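Local coordinates for THUMP domain-containing protein (Pyrococcus horikoshii, PDB 1VBK) that probably binds RNA, as other THUMP-domain proteins do, and ATP, and is a putative ThiI-like protein of thiamine biosynthesis, at residues I5-E10 against S73-M78; V80-E85 against K118-D123; T90-F95 against N137-E142; K108-A113 against E126-V131; D149-I154 against Y162-K167. All coordinates share one frame; numbering follows the deposited sequence.

Interaction 1: I5-E10 against S73-M78; sequences IVRYGE and SISPAM
Strands 3-8 and 71-81 pair antiparallel here, in the ferredoxin-like domain that ThiI proteins carry ahead of their THUMP domain. Ile5 and Ser75 form a hydrogen-bonded pair. Val6 and Ile74 form the non-hydrogen-bonded pair next to it, and their side chains face helix 58-65. Arg7 and Ser73 make a second hydrogen-bonded pair, with Arg7 N 2.9 Å from Ser73 O. Its return bond, from Ser73 N to Arg7 O, is weak.

Arg7 lies on the face shared by Ile5, Ser73 and Ser75. Its CG is anti to the carbonyl carbon (chi1 -50°), and the chain then runs extended to NE. CB and CG pass Ser73 OG and Ser73 O. CD lies 3.4 Å from Ser73 OG. NE turns to a salt bridge with Glu155. Beyond CZ, NH1 gives one hydrogen bond to Ser73 OG at 3.1 Å and one to Ser75 OG at 2.9 Å. Ile5 CG2 rests against one face of the guanidinium, 3.7 Å above its plane and toward the rim. A leucine in place of Arg7 would remove these donors and would probably leave Glu155 and both serine hydroxyls less well satisfied. Ser75 OG also bonds to Glu166 O. Arg7 NH2 makes a weak bond to Ser75 OG at 3.0 Å, so both terminal nitrogens grip one hydroxyl lying at the guanidinium edge.

Interaction 2: V80-E85 against K118-D123; sequences VEASLE and KEFPLD
Residues 80-85 leave strand 71-81 through an inverse gamma turn centred on Ala82, with Ser83 N bonded to Glu81 O, and then enter helix 84-102. Ser83 is the N-cap of that helix, its OG bonded to Lys86 N. The facing loop 118-123 ends at Asp123, the N-cap of helix 124-138.

Phe120 carries most of the contact. Its CG is anti to the backbone N (chi1 -161°), which sends the ring across to the turn. The ring meets the turn with its edge. CE1 lies 3.3 Å from Ala82 O, and CZ lies 4.0 Å from Leu84 N, in the ring plane. Ala82 CB approaches CD1. Ile87, Ile127 and Ile156 also touch the ring. An alanine here would remove the ring and would probably loosen the loop from the turn at Ala82 and the start of helix 84-102. Nearby, Leu84 CD2 meets Leu122 CD1 at 4.2 Å, the two side chains crossing at about a right angle. The link in this part of the THUMP domain is thus mainly apolar, with the polarised ring edge probably suited to the carbonyl oxygen of Ala82.

Interaction 3: T90-F95 against N137-E142; sequences TALLMF and NNENCE
Leu92 and Phe95 both carry CG anti to the backbone N (chi1 -179° and 175°), so both side chains extend from helix 84-102 toward residues 138-141. Glu139 has CG anti to its carbonyl carbon (chi1 -78°), which sets CG against both helix residues; the bend at chi2 then turns the carboxylate aside. Glu139 CG lies 4.0 Å from Leu92 CD1 and 3.9 Å from Phe95 CE1. Leu92 CD2 reaches Asn138 CB at 3.8 Å, and these side chains cross at about a right angle.

The tip of the Phe95 ring, CZ, lies 3.9 Å from Cys141 CB. Cys141 SG makes an oblique sulfur-aromatic contact, 5.1 Å from the ring centroid. Ring and Glu139 side chain slide past each other in opposite directions. Phe109 meets Phe95 edge-to-face. The contact fastens the end of helix 124-138 and the turn after it to helix 84-102 of the THUMP domain. The acid's methylenes serve the apolar side, while Glu139 OE2 pairs with Arg96, which also bonds Asn138 O. That pairing probably helps to hold the charge away from the ring.

Interaction 4: K108-A113 against E126-V131; sequences KFRVTA and EIQAKV. With MRD ((4R)-2-methylpentane-2,4-diol), chain C.
The amide of Gln128 and the guanidinium of Arg110 stand almost perpendicular, their planes 86° apart. Gln128 OE1 lies at the guanidinium edge, in its plane. The two side chains run side by side and point the same way. Arg110 bends at chi3, and its NH2 bonds back to Val111 O at 3.1 Å, from above the carbonyl plane.

Gln128 is extended beyond CG, so its amide reaches across to the strand backbone at Val111 O and Ala113 N. OE1 accepts a hydrogen bond from Ala113 N at 2.9 Å, nearly straight at 171°, with the donor above the amide carbonyl plane. NE2 gives a hydrogen bond to O2 of a bound methylpentanediol at 3.0 Å. That molecule, probably from the crystallisation liquor, also takes a bond on O4 from Val111 N at 2.9 Å. It therefore bridges strand and helix.

Strand 108-115 and helix 124-138 are the first two elements of a beta-alpha-beta unit in the THUMP domain, completed by strand 142-143. Their short segments run at 146° to each other. Apolar groups fill the side facing the helix. Val111 CG2 meets Val131 CG1 at 4.0 Å, the valines crossing at about a right angle. Ala113 CB sits 3.7 Å from Ile127 CG2, and the same methyl lies 3.7 Å from Gln128 CG.

Interaction 5: D149-I154 against Y162-K167; sequences DIEIGI and YIYTEK
Gly153 lies under the ring of Tyr164, its CA 3.6 Å from the ring centroid in a CH-pi contact. Tyr164 CG takes the crowded position between backbone N and carbonyl carbon (chi1 63°), which folds the ring over the neighbouring strand. A CB at Gly153 would collide with this ring. The same two residues form a hydrogen-bonded antiparallel pair. Gly153 N reaches Tyr164 O at 2.8 Å, and Tyr164 N reaches Gly153 O at 3.0 Å. Next to them, Ile154 and Ile163 form a non-hydrogen-bonded pair.

Further along this hairpin of the THUMP domain, Ile152 CD1 touches Thr165 CG2 at 3.7 Å. There water replaces direct pairing: one molecule accepts from Glu151 N and donates to Thr165 O. Another lies 2.6 Å from Tyr164 OH, accepts from Lys167 NZ and bonds weakly to Glu151 OE2, which also binds Thr112. Arg7 and Ser75 touch the tyrosine ring from other strands, and Ala77 touches the Tyr164 side chain near its CB. Glu151 and Lys167 make no direct salt bridge, so their opposite charges probably act partly through this water.

From the N terminus, interaction 1 closes first, pairing strands 3-8 and 71-81 of the ferredoxin-like domain. Strand 71-81 then runs on into interaction 2. Interactions 2, 3 and 4 interlock in the THUMP domain: interaction 2 crosses both 3 and 4, while 4 nests inside the loop closed by 3. They join helices 84-102 and 124-138 to each other, to strand 108-115 and to the loop after it. Interaction 5 closes last, as a hairpin in series with the rest. Its strand 150-157 borders strand 108-115 of interaction 4, and its strand 160-164 borders strand 71-81. One sheet therefore continues from the ferredoxin-like domain into the THUMP domain.

Interaction 1: I5-E10 against S73-M78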
# COMPACT_ATOMS: atom_id res chain seq x y z
N ILE A 5 -6.01 14.28 -29.20
CA ILE A 5 -5.40 12.96 -29.23
C ILE A 5 -4.38 12.92 -28.10
O ILE A 5 -3.50 13.78 -28.02
CB ILE A 5 -4.66 12.69 -30.56
CG1 ILE A 5 -5.62 12.82 -31.74
CG2 ILE A 5 -4.03 11.30 -30.54
CD1 ILE A 5 -4.92 12.79 -33.09
N VAL A 6 -4.49 11.92 -27.23
CA VAL A 6 -3.56 11.77 -26.13
C VAL A 6 -2.77 10.49 -26.37
O VAL A 6 -3.35 9.41 -26.47
CB VAL A 6 -4.31 11.68 -24.79
CG1 VAL A 6 -3.31 11.43 -23.64
CG2 VAL A 6 -5.07 12.98 -24.55
N ARG A 7 -1.45 10.62 -26.47
CA ARG A 7 -0.58 9.47 -26.72
C ARG A 7 0.21 9.13 -25.47
O ARG A 7 0.63 10.02 -24.73
CB ARG A 7 0.37 9.77 -27.88
CG ARG A 7 -0.34 10.32 -29.11
CD ARG A 7 0.59 10.46 -30.32
NE ARG A 7 -0.12 11.09 -31.43
CZ ARG A 7 -0.31 12.40 -31.54
NH1 ARG A 7 0.17 13.23 -30.63
NH2 ARG A 7 -1.02 12.88 -32.56
N TYR A 8 0.42 7.84 -25.25
CA TYR A 8 1.14 7.38 -24.07
C TYR A 8 1.88 6.08 -24.34
O TYR A 8 1.76 5.49 -25.41
CB TYR A 8 0.15 7.18 -22.92
CG TYR A 8 -1.06 6.37 -23.32
CD1 TYR A 8 -1.03 4.97 -23.28
CD2 TYR A 8 -2.22 6.99 -23.80
CE1 TYR A 8 -2.12 4.21 -23.70
CE2 TYR A 8 -3.31 6.24 -24.23
CZ TYR A 8 -3.26 4.86 -24.18
OH TYR A 8 -4.33 4.12 -24.62
N GLY A 9 2.64 5.63 -23.34
CA GLY A 9 3.39 4.40 -23.49
C GLY A 9 4.66 4.66 -24.27
O GLY A 9 4.64 5.37 -25.28
N GLU A 10 5.76 4.09 -23.81
CA GLU A 10 7.04 4.26 -24.49
C GLU A 10 7.95 3.06 -24.27
O GLU A 10 8.04 2.52 -23.17
CB GLU A 10 7.71 5.56 -24.01
CG GLU A 10 7.80 5.71 -22.50
CD GLU A 10 8.12 7.14 -22.09
OE1 GLU A 10 9.10 7.71 -22.62
OE2 GLU A 10 7.39 7.70 -21.24
N SER A 73 2.52 12.74 -25.55
CA SER A 73 2.23 13.89 -26.41
C SER A 73 0.73 14.11 -26.58
O SER A 73 -0.07 13.19 -26.43
CB SER A 73 2.91 13.77 -27.77
OG SER A 73 2.38 12.72 -28.55
N ILE A 74 0.38 15.35 -26.89
CA ILE A 74 -1.00 15.77 -27.05
C ILE A 74 -1.22 16.51 -28.38
O ILE A 74 -0.43 17.38 -28.74
CB ILE A 74 -1.37 16.73 -25.90
CG1 ILE A 74 -1.04 16.07 -24.57
CG2 ILE A 74 -2.84 17.11 -25.96
CD1 ILE A 74 -1.06 17.02 -23.40
N SER A 75 -2.29 16.16 -29.10
CA SER A 75 -2.58 16.82 -30.37
C SER A 75 -4.03 17.24 -30.58
O SER A 75 -4.90 16.39 -30.75
CB SER A 75 -2.20 15.92 -31.56
OG SER A 75 -0.80 15.78 -31.73
N PRO A 76 -4.30 18.55 -30.55
CA PRO A 76 -5.69 19.00 -30.77
C PRO A 76 -5.88 18.56 -32.22
O PRO A 76 -4.94 18.65 -33.01
CB PRO A 76 -5.58 20.52 -30.68
CG PRO A 76 -4.41 20.72 -29.76
CD PRO A 76 -3.42 19.68 -30.22
N ALA A 77 -7.06 18.08 -32.59
CA ALA A 77 -7.24 17.62 -33.97
C ALA A 77 -8.67 17.68 -34.47
O ALA A 77 -9.61 17.86 -33.70
CB ALA A 77 -6.72 16.19 -34.10
N MET A 78 -8.81 17.54 -35.79
CA MET A 78 -10.12 17.52 -36.43
C MET A 78 -10.41 16.07 -36.80
O MET A 78 -9.60 15.41 -37.45
CB MET A 78 -10.13 18.36 -37.71
CG MET A 78 -10.05 19.85 -37.49
SD MET A 78 -10.14 20.74 -39.06
CE MET A 78 -11.90 21.11 -39.16

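Interaction 2: V80-E85 against K118-D123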
# COMPACT_ATOMS: atom_id res chain seq x y z
N VAL A 80 -12.69 13.41 -38.86
CA VAL A 80 -13.53 13.35 -40.05
C VAL A 80 -13.63 11.90 -40.55
O VAL A 80 -12.84 11.05 -40.15
CB VAL A 80 -12.96 14.21 -41.21
CG1 VAL A 80 -12.84 15.67 -40.77
CG2 VAL A 80 -11.59 13.67 -41.63
N GLU A 81 -14.61 11.64 -41.40
CA GLU A 81 -14.77 10.32 -41.98
C GLU A 81 -13.49 10.03 -42.75
O GLU A 81 -12.96 10.91 -43.43
CB GLU A 81 -15.97 10.30 -42.93
CG GLU A 81 -17.32 10.34 -42.22
CD GLU A 81 -17.71 8.98 -41.66
OE1 GLU A 81 -18.03 8.08 -42.47
OE2 GLU A 81 -17.70 8.82 -40.43
N ALA A 82 -12.99 8.80 -42.65
CA ALA A 82 -11.75 8.44 -43.33
C ALA A 82 -11.91 8.12 -44.81
O ALA A 82 -11.99 6.95 -45.19
CB ALA A 82 -11.09 7.27 -42.60
N SER A 83 -11.96 9.16 -45.63
CA SER A 83 -12.05 9.01 -47.08
C SER A 83 -10.91 9.90 -47.58
O SER A 83 -10.61 10.91 -46.96
CB SER A 83 -13.38 9.54 -47.62
OG SER A 83 -13.41 10.95 -47.68
N LEU A 84 -10.27 9.52 -48.69
CA LEU A 84 -9.17 10.32 -49.19
C LEU A 84 -9.61 11.77 -49.44
O LEU A 84 -8.89 12.70 -49.09
CB LEU A 84 -8.60 9.71 -50.48
CG LEU A 84 -7.30 10.35 -50.99
CD1 LEU A 84 -6.27 10.42 -49.87
CD2 LEU A 84 -6.77 9.54 -52.17
N GLU A 85 -10.79 11.94 -50.02
CA GLU A 85 -11.32 13.27 -50.30
C GLU A 85 -11.39 14.14 -49.04
O GLU A 85 -10.93 15.28 -49.04
CB GLU A 85 -12.72 13.15 -50.91
CG GLU A 85 -13.44 14.49 -51.07
CD GLU A 85 -14.89 14.33 -51.50
OE1 GLU A 85 -15.65 13.61 -50.80
OE2 GLU A 85 -15.28 14.92 -52.52
N LYS A 118 -6.08 -1.09 -39.58
CA LYS A 118 -5.70 -1.26 -40.99
C LYS A 118 -6.77 -1.37 -42.07
O LYS A 118 -6.51 -1.97 -43.12
CB LYS A 118 -4.77 -2.47 -41.12
CG LYS A 118 -3.67 -2.53 -40.08
CD LYS A 118 -2.73 -1.34 -40.17
CE LYS A 118 -1.61 -1.46 -39.15
NZ LYS A 118 -0.66 -0.32 -39.23
N GLU A 119 -7.96 -0.81 -41.87
CA GLU A 119 -8.98 -0.93 -42.90
C GLU A 119 -8.84 0.06 -44.08
O GLU A 119 -9.31 -0.23 -45.18
CB GLU A 119 -10.39 -0.83 -42.29
CG GLU A 119 -10.85 0.55 -41.83
CD GLU A 119 -10.10 1.05 -40.61
OE1 GLU A 119 -9.73 0.21 -39.76
OE2 GLU A 119 -9.90 2.28 -40.50
N PHE A 120 -8.19 1.20 -43.86
CA PHE A 120 -8.02 2.17 -44.94
C PHE A 120 -7.18 1.51 -46.04
O PHE A 120 -6.18 0.86 -45.75
CB PHE A 120 -7.32 3.44 -44.43
CG PHE A 120 -7.50 4.63 -45.34
CD1 PHE A 120 -8.76 5.20 -45.52
CD2 PHE A 120 -6.41 5.18 -46.01
CE1 PHE A 120 -8.93 6.30 -46.36
CE2 PHE A 120 -6.57 6.28 -46.85
CZ PHE A 120 -7.84 6.85 -47.02
N PRO A 121 -7.59 1.67 -47.31
CA PRO A 121 -6.91 1.10 -48.48
C PRO A 121 -5.45 1.51 -48.75
O PRO A 121 -4.70 0.72 -49.32
CB PRO A 121 -7.82 1.50 -49.64
CG PRO A 121 -9.16 1.56 -49.00
CD PRO A 121 -8.87 2.28 -47.71
N LEU A 122 -5.06 2.72 -48.36
CA LEU A 122 -3.70 3.18 -48.60
C LEU A 122 -2.84 3.06 -47.35
O LEU A 122 -3.33 3.33 -46.25
CB LEU A 122 -3.71 4.64 -49.06
CG LEU A 122 -4.56 5.02 -50.27
CD1 LEU A 122 -4.41 6.51 -50.54
CD2 LEU A 122 -4.13 4.23 -51.50
N ASP A 123 -1.58 2.66 -47.49
CA ASP A 123 -0.73 2.55 -46.32
C ASP A 123 -0.22 3.93 -45.95
O ASP A 123 -0.38 4.89 -46.71
CB ASP A 123 0.45 1.58 -46.54
CG ASP A 123 1.28 1.91 -47.75
OD1 ASP A 123 1.62 3.10 -47.96
OD2 ASP A 123 1.62 0.97 -48.50

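Interaction 3: T90-F95 against N137-E142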
# COMPACT_ATOMS: atom_id res chain seq x y z
N THR A 90 -9.36 18.39 -45.41
CA THR A 90 -9.13 18.80 -44.03
C THR A 90 -7.65 19.09 -43.82
O THR A 90 -7.29 20.03 -43.13
CB THR A 90 -9.58 17.73 -43.02
OG1 THR A 90 -10.95 17.39 -43.26
CG2 THR A 90 -9.44 18.26 -41.59
N ALA A 91 -6.80 18.28 -44.43
CA ALA A 91 -5.36 18.47 -44.31
C ALA A 91 -4.96 19.84 -44.88
O ALA A 91 -4.17 20.56 -44.28
CB ALA A 91 -4.61 17.37 -45.04
N LEU A 92 -5.52 20.20 -46.04
CA LEU A 92 -5.22 21.49 -46.66
C LEU A 92 -5.76 22.65 -45.81
O LEU A 92 -5.10 23.67 -45.65
CB LEU A 92 -5.81 21.56 -48.08
CG LEU A 92 -5.58 22.83 -48.90
CD1 LEU A 92 -4.08 23.12 -49.01
CD2 LEU A 92 -6.18 22.64 -50.29
N LEU A 93 -6.95 22.47 -45.26
CA LEU A 93 -7.56 23.49 -44.42
C LEU A 93 -6.68 23.78 -43.21
O LEU A 93 -6.43 24.95 -42.86
CB LEU A 93 -8.94 23.01 -43.95
CG LEU A 93 -9.73 23.97 -43.05
CD1 LEU A 93 -10.20 25.16 -43.87
CD2 LEU A 93 -10.93 23.23 -42.45
N MET A 94 -6.22 22.73 -42.55
CA MET A 94 -5.37 22.90 -41.38
C MET A 94 -3.98 23.40 -41.75
O MET A 94 -3.36 24.13 -40.98
CB MET A 94 -5.29 21.59 -40.62
CG MET A 94 -6.66 21.18 -40.10
SD MET A 94 -6.60 19.92 -38.86
CE MET A 94 -5.96 20.91 -37.45
N PHE A 95 -3.50 23.01 -42.92
CA PHE A 95 -2.19 23.45 -43.38
C PHE A 95 -2.23 24.96 -43.57
O PHE A 95 -1.32 25.68 -43.16
CB PHE A 95 -1.82 22.77 -44.69
CG PHE A 95 -0.53 23.26 -45.30
CD1 PHE A 95 -0.50 24.43 -46.06
CD2 PHE A 95 0.65 22.56 -45.11
CE1 PHE A 95 0.69 24.90 -46.62
CE2 PHE A 95 1.85 23.01 -45.66
CZ PHE A 95 1.87 24.19 -46.42
N ASN A 137 0.02 21.04 -54.75
CA ASN A 137 -0.74 21.51 -55.91
C ASN A 137 -1.63 22.70 -55.59
O ASN A 137 -2.17 23.34 -56.49
CB ASN A 137 -1.63 20.38 -56.45
CG ASN A 137 -0.86 19.36 -57.29
OD1 ASN A 137 -1.38 18.29 -57.60
ND2 ASN A 137 0.36 19.69 -57.66
N ASN A 138 -1.78 23.02 -54.30
CA ASN A 138 -2.64 24.12 -53.90
C ASN A 138 -1.98 25.22 -53.08
O ASN A 138 -2.62 26.23 -52.76
CB ASN A 138 -3.84 23.56 -53.13
CG ASN A 138 -4.79 22.77 -54.03
OD1 ASN A 138 -5.54 23.35 -54.81
ND2 ASN A 138 -4.75 21.45 -53.92
N GLU A 139 -0.70 25.06 -52.76
CA GLU A 139 0.00 26.05 -51.96
C GLU A 139 1.46 26.14 -52.35
O GLU A 139 2.05 25.17 -52.81
CB GLU A 139 -0.05 25.66 -50.47
CG GLU A 139 -1.37 25.96 -49.76
CD GLU A 139 -1.61 27.45 -49.58
OE1 GLU A 139 -0.65 28.18 -49.25
OE2 GLU A 139 -2.77 27.89 -49.76
N ASN A 140 2.04 27.32 -52.17
CA ASN A 140 3.46 27.50 -52.45
C ASN A 140 4.13 26.96 -51.21
O ASN A 140 4.01 27.53 -50.12
CB ASN A 140 3.81 28.98 -52.64
CG ASN A 140 5.29 29.18 -52.96
OD1 ASN A 140 6.00 28.23 -53.27
ND2 ASN A 140 5.74 30.42 -52.88
N CYS A 141 4.82 25.83 -51.35
CA CYS A 141 5.48 25.22 -50.22
C CYS A 141 6.51 24.22 -50.73
O CYS A 141 6.69 24.06 -51.94
CB CYS A 141 4.47 24.52 -49.32
SG CYS A 141 3.42 23.31 -50.17
N GLU A 142 7.16 23.54 -49.80
CA GLU A 142 8.21 22.61 -50.17
C GLU A 142 8.34 21.50 -49.14
O GLU A 142 8.31 21.75 -47.94
CB GLU A 142 9.51 23.40 -50.28
CG GLU A 142 10.79 22.62 -50.40
CD GLU A 142 11.98 23.55 -50.32
OE1 GLU A 142 12.04 24.49 -51.15
OE2 GLU A 142 12.84 23.36 -49.44

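Interaction 4: K108-A113 against E126-V131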
# COMPACT_ATOMS: atom_id res chain seq x y z
N LYS A 108 8.27 25.07 -45.29
CA LYS A 108 8.73 23.69 -45.50
C LYS A 108 7.77 22.82 -44.69
O LYS A 108 7.39 23.19 -43.57
CB LYS A 108 10.16 23.52 -44.98
CG LYS A 108 11.23 24.17 -45.85
CD LYS A 108 12.57 24.14 -45.14
CE LYS A 108 13.71 24.59 -46.04
NZ LYS A 108 14.03 23.58 -47.08
N PHE A 109 7.40 21.66 -45.23
CA PHE A 109 6.48 20.77 -44.52
C PHE A 109 6.68 19.29 -44.82
O PHE A 109 7.44 18.91 -45.71
CB PHE A 109 5.02 21.12 -44.88
CG PHE A 109 4.54 20.50 -46.18
CD1 PHE A 109 5.01 20.96 -47.41
CD2 PHE A 109 3.62 19.46 -46.17
CE1 PHE A 109 4.56 20.39 -48.61
CE2 PHE A 109 3.16 18.89 -47.36
CZ PHE A 109 3.63 19.35 -48.59
N ARG A 110 5.98 18.46 -44.04
CA ARG A 110 6.00 17.02 -44.25
C ARG A 110 4.65 16.52 -43.77
O ARG A 110 3.93 17.22 -43.07
CB ARG A 110 7.11 16.34 -43.45
CG ARG A 110 6.89 16.27 -41.94
CD ARG A 110 7.68 15.09 -41.36
NE ARG A 110 7.06 13.84 -41.78
CZ ARG A 110 7.72 12.72 -42.09
NH1 ARG A 110 9.04 12.69 -42.02
NH2 ARG A 110 7.05 11.64 -42.47
N VAL A 111 4.30 15.31 -44.18
CA VAL A 111 3.05 14.70 -43.76
C VAL A 111 3.46 13.44 -43.02
O VAL A 111 4.37 12.72 -43.45
CB VAL A 111 2.14 14.33 -44.96
CG1 VAL A 111 0.84 13.69 -44.45
CG2 VAL A 111 1.80 15.58 -45.78
N THR A 112 2.82 13.19 -41.89
CA THR A 112 3.11 12.02 -41.08
C THR A 112 1.79 11.30 -40.89
O THR A 112 0.86 11.84 -40.28
CB THR A 112 3.71 12.44 -39.71
OG1 THR A 112 4.91 13.21 -39.93
CG2 THR A 112 4.06 11.21 -38.88
N ALA A 113 1.70 10.08 -41.41
CA ALA A 113 0.47 9.32 -41.31
C ALA A 113 0.67 7.99 -40.62
O ALA A 113 1.72 7.37 -40.73
CB ALA A 113 -0.12 9.10 -42.70
N GLU A 126 1.69 5.87 -48.51
CA GLU A 126 0.87 6.23 -49.66
C GLU A 126 0.04 7.46 -49.28
O GLU A 126 -0.13 8.39 -50.07
CB GLU A 126 -0.06 5.07 -50.06
CG GLU A 126 0.67 3.87 -50.66
CD GLU A 126 -0.28 2.75 -51.09
OE1 GLU A 126 -0.95 2.15 -50.22
OE2 GLU A 126 -0.35 2.47 -52.31
N ILE A 127 -0.47 7.46 -48.05
CA ILE A 127 -1.27 8.59 -47.56
C ILE A 127 -0.40 9.84 -47.54
O ILE A 127 -0.82 10.90 -48.02
CB ILE A 127 -1.80 8.32 -46.14
CG1 ILE A 127 -2.80 7.16 -46.16
CG2 ILE A 127 -2.45 9.57 -45.58
CD1 ILE A 127 -3.18 6.64 -44.78
N GLN A 128 0.81 9.72 -47.00
CA GLN A 128 1.72 10.86 -46.93
C GLN A 128 2.01 11.43 -48.32
O GLN A 128 2.00 12.65 -48.52
CB GLN A 128 3.03 10.45 -46.25
CG GLN A 128 2.81 10.00 -44.80
CD GLN A 128 4.09 9.63 -44.07
OE1 GLN A 128 4.03 9.18 -42.92
NE2 GLN A 128 5.24 9.80 -44.72
N ALA A 129 2.26 10.55 -49.29
CA ALA A 129 2.56 10.98 -50.65
C ALA A 129 1.38 11.68 -51.32
O ALA A 129 1.55 12.74 -51.93
CB ALA A 129 3.00 9.79 -51.50
N LYS A 130 0.19 11.10 -51.20
CA LYS A 130 -1.01 11.66 -51.80
C LYS A 130 -1.43 12.99 -51.18
O LYS A 130 -1.80 13.93 -51.89
CB LYS A 130 -2.17 10.67 -51.69
CG LYS A 130 -2.00 9.39 -52.50
CD LYS A 130 -2.11 9.66 -53.98
CE LYS A 130 -2.33 8.37 -54.76
NZ LYS A 130 -2.66 8.64 -56.19
N VAL A 131 -1.39 13.06 -49.85
CA VAL A 131 -1.76 14.29 -49.16
C VAL A 131 -0.73 15.38 -49.45
O VAL A 131 -1.08 16.54 -49.64
CB VAL A 131 -1.85 14.07 -47.63
CG1 VAL A 131 -2.03 15.40 -46.91
CG2 VAL A 131 -3.02 13.15 -47.31
C1 MRD C . 6.15 10.55 -48.93
C2 MRD C . 6.54 11.81 -48.16
O2 MRD C . 6.54 11.52 -46.76
CM MRD C . 7.94 12.26 -48.59
C3 MRD C . 5.50 12.91 -48.43
C4 MRD C . 5.79 14.18 -47.63
O4 MRD C . 5.73 13.90 -46.23
C5 MRD C . 4.80 15.28 -48.01

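Interaction 5: D149-I154 against Y162-K167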
# COMPACT_ATOMS: atom_id res chain seq x y z
N ASP A 149 8.54 23.69 -41.15
CA ASP A 149 7.80 24.69 -40.39
C ASP A 149 6.44 24.10 -40.01
O ASP A 149 5.84 24.49 -39.01
CB ASP A 149 7.52 25.94 -41.24
CG ASP A 149 8.78 26.62 -41.72
OD1 ASP A 149 9.06 26.54 -42.93
OD2 ASP A 149 9.48 27.24 -40.88
N ILE A 150 5.97 23.17 -40.83
CA ILE A 150 4.66 22.57 -40.62
C ILE A 150 4.65 21.05 -40.78
O ILE A 150 5.24 20.51 -41.70
CB ILE A 150 3.65 23.13 -41.65
CG1 ILE A 150 3.51 24.64 -41.48
CG2 ILE A 150 2.30 22.43 -41.50
CD1 ILE A 150 2.81 25.32 -42.65
N GLU A 151 3.96 20.38 -39.87
CA GLU A 151 3.82 18.93 -39.97
C GLU A 151 2.34 18.62 -39.96
O GLU A 151 1.63 18.98 -39.03
CB GLU A 151 4.48 18.20 -38.81
CG GLU A 151 4.20 16.70 -38.85
CD GLU A 151 4.69 15.97 -37.63
OE1 GLU A 151 4.37 16.42 -36.50
OE2 GLU A 151 5.38 14.94 -37.79
N ILE A 152 1.87 17.97 -41.02
CA ILE A 152 0.47 17.57 -41.11
C ILE A 152 0.44 16.13 -40.61
O ILE A 152 0.99 15.23 -41.26
CB ILE A 152 -0.05 17.59 -42.57
CG1 ILE A 152 -0.02 19.02 -43.12
CG2 ILE A 152 -1.47 17.03 -42.63
CD1 ILE A 152 -0.95 20.00 -42.39
N GLY A 153 -0.18 15.91 -39.45
CA GLY A 153 -0.26 14.57 -38.90
C GLY A 153 -1.62 13.96 -39.19
O GLY A 153 -2.63 14.66 -39.15
N ILE A 154 -1.64 12.67 -39.48
CA ILE A 154 -2.88 11.98 -39.80
C ILE A 154 -2.92 10.61 -39.15
O ILE A 154 -2.06 9.77 -39.40
CB ILE A 154 -3.04 11.80 -41.33
CG1 ILE A 154 -2.95 13.16 -42.03
CG2 ILE A 154 -4.37 11.11 -41.65
CD1 ILE A 154 -2.96 13.08 -43.56
N TYR A 162 -8.01 11.46 -37.93
CA TYR A 162 -7.75 12.54 -36.99
C TYR A 162 -6.59 13.33 -37.57
O TYR A 162 -5.47 12.84 -37.65
CB TYR A 162 -7.38 11.96 -35.63
CG TYR A 162 -8.49 11.11 -35.04
CD1 TYR A 162 -9.54 11.70 -34.34
CD2 TYR A 162 -8.52 9.73 -35.24
CE1 TYR A 162 -10.60 10.93 -33.85
CE2 TYR A 162 -9.57 8.95 -34.76
CZ TYR A 162 -10.61 9.56 -34.07
OH TYR A 162 -11.66 8.80 -33.60
N ILE A 163 -6.86 14.57 -37.97
CA ILE A 163 -5.86 15.41 -38.60
C ILE A 163 -5.41 16.55 -37.71
O ILE A 163 -6.23 17.28 -37.16
CB ILE A 163 -6.43 15.95 -39.92
CG1 ILE A 163 -6.89 14.76 -40.77
CG2 ILE A 163 -5.39 16.79 -40.64
CD1 ILE A 163 -7.49 15.14 -42.11
N TYR A 164 -4.09 16.71 -37.58
CA TYR A 164 -3.55 17.75 -36.71
C TYR A 164 -2.28 18.42 -37.26
O TYR A 164 -1.62 17.90 -38.15
CB TYR A 164 -3.23 17.15 -35.34
CG TYR A 164 -2.16 16.07 -35.38
CD1 TYR A 164 -2.49 14.72 -35.57
CD2 TYR A 164 -0.81 16.40 -35.23
CE1 TYR A 164 -1.49 13.73 -35.61
CE2 TYR A 164 0.18 15.43 -35.27
CZ TYR A 164 -0.16 14.10 -35.45
OH TYR A 164 0.86 13.16 -35.46
N THR A 165 -1.96 19.59 -36.72
CA THR A 165 -0.75 20.31 -37.10
C THR A 165 0.09 20.57 -35.85
O THR A 165 1.26 20.96 -35.95
CB THR A 165 -1.04 21.67 -37.77
OG1 THR A 165 -1.89 22.45 -36.93
CG2 THR A 165 -1.69 21.47 -39.13
N GLU A 166 -0.50 20.35 -34.67
CA GLU A 166 0.19 20.57 -33.40
C GLU A 166 0.40 19.27 -32.61
O GLU A 166 -0.49 18.43 -32.50
CB GLU A 166 -0.59 21.57 -32.54
CG GLU A 166 0.06 21.87 -31.19
CD GLU A 166 -0.58 23.06 -30.47
OE1 GLU A 166 -1.78 22.99 -30.14
OE2 GLU A 166 0.13 24.06 -30.23
N LYS A 167 1.60 19.13 -32.06
CA LYS A 167 1.98 17.96 -31.28
C LYS A 167 2.73 18.48 -30.07
O LYS A 167 3.93 18.76 -30.15
CB LYS A 167 2.87 17.05 -32.12
CG LYS A 167 3.19 15.71 -31.49
CD LYS A 167 3.89 14.84 -32.52
CE LYS A 167 4.21 13.46 -31.98
NZ LYS A 167 4.90 12.64 -33.03
O HOH W 1 2.99 21.88 -37.67
O HOH W 2 2.70 18.17 -35.61
O HOH W 3 3.45 13.03 -35.83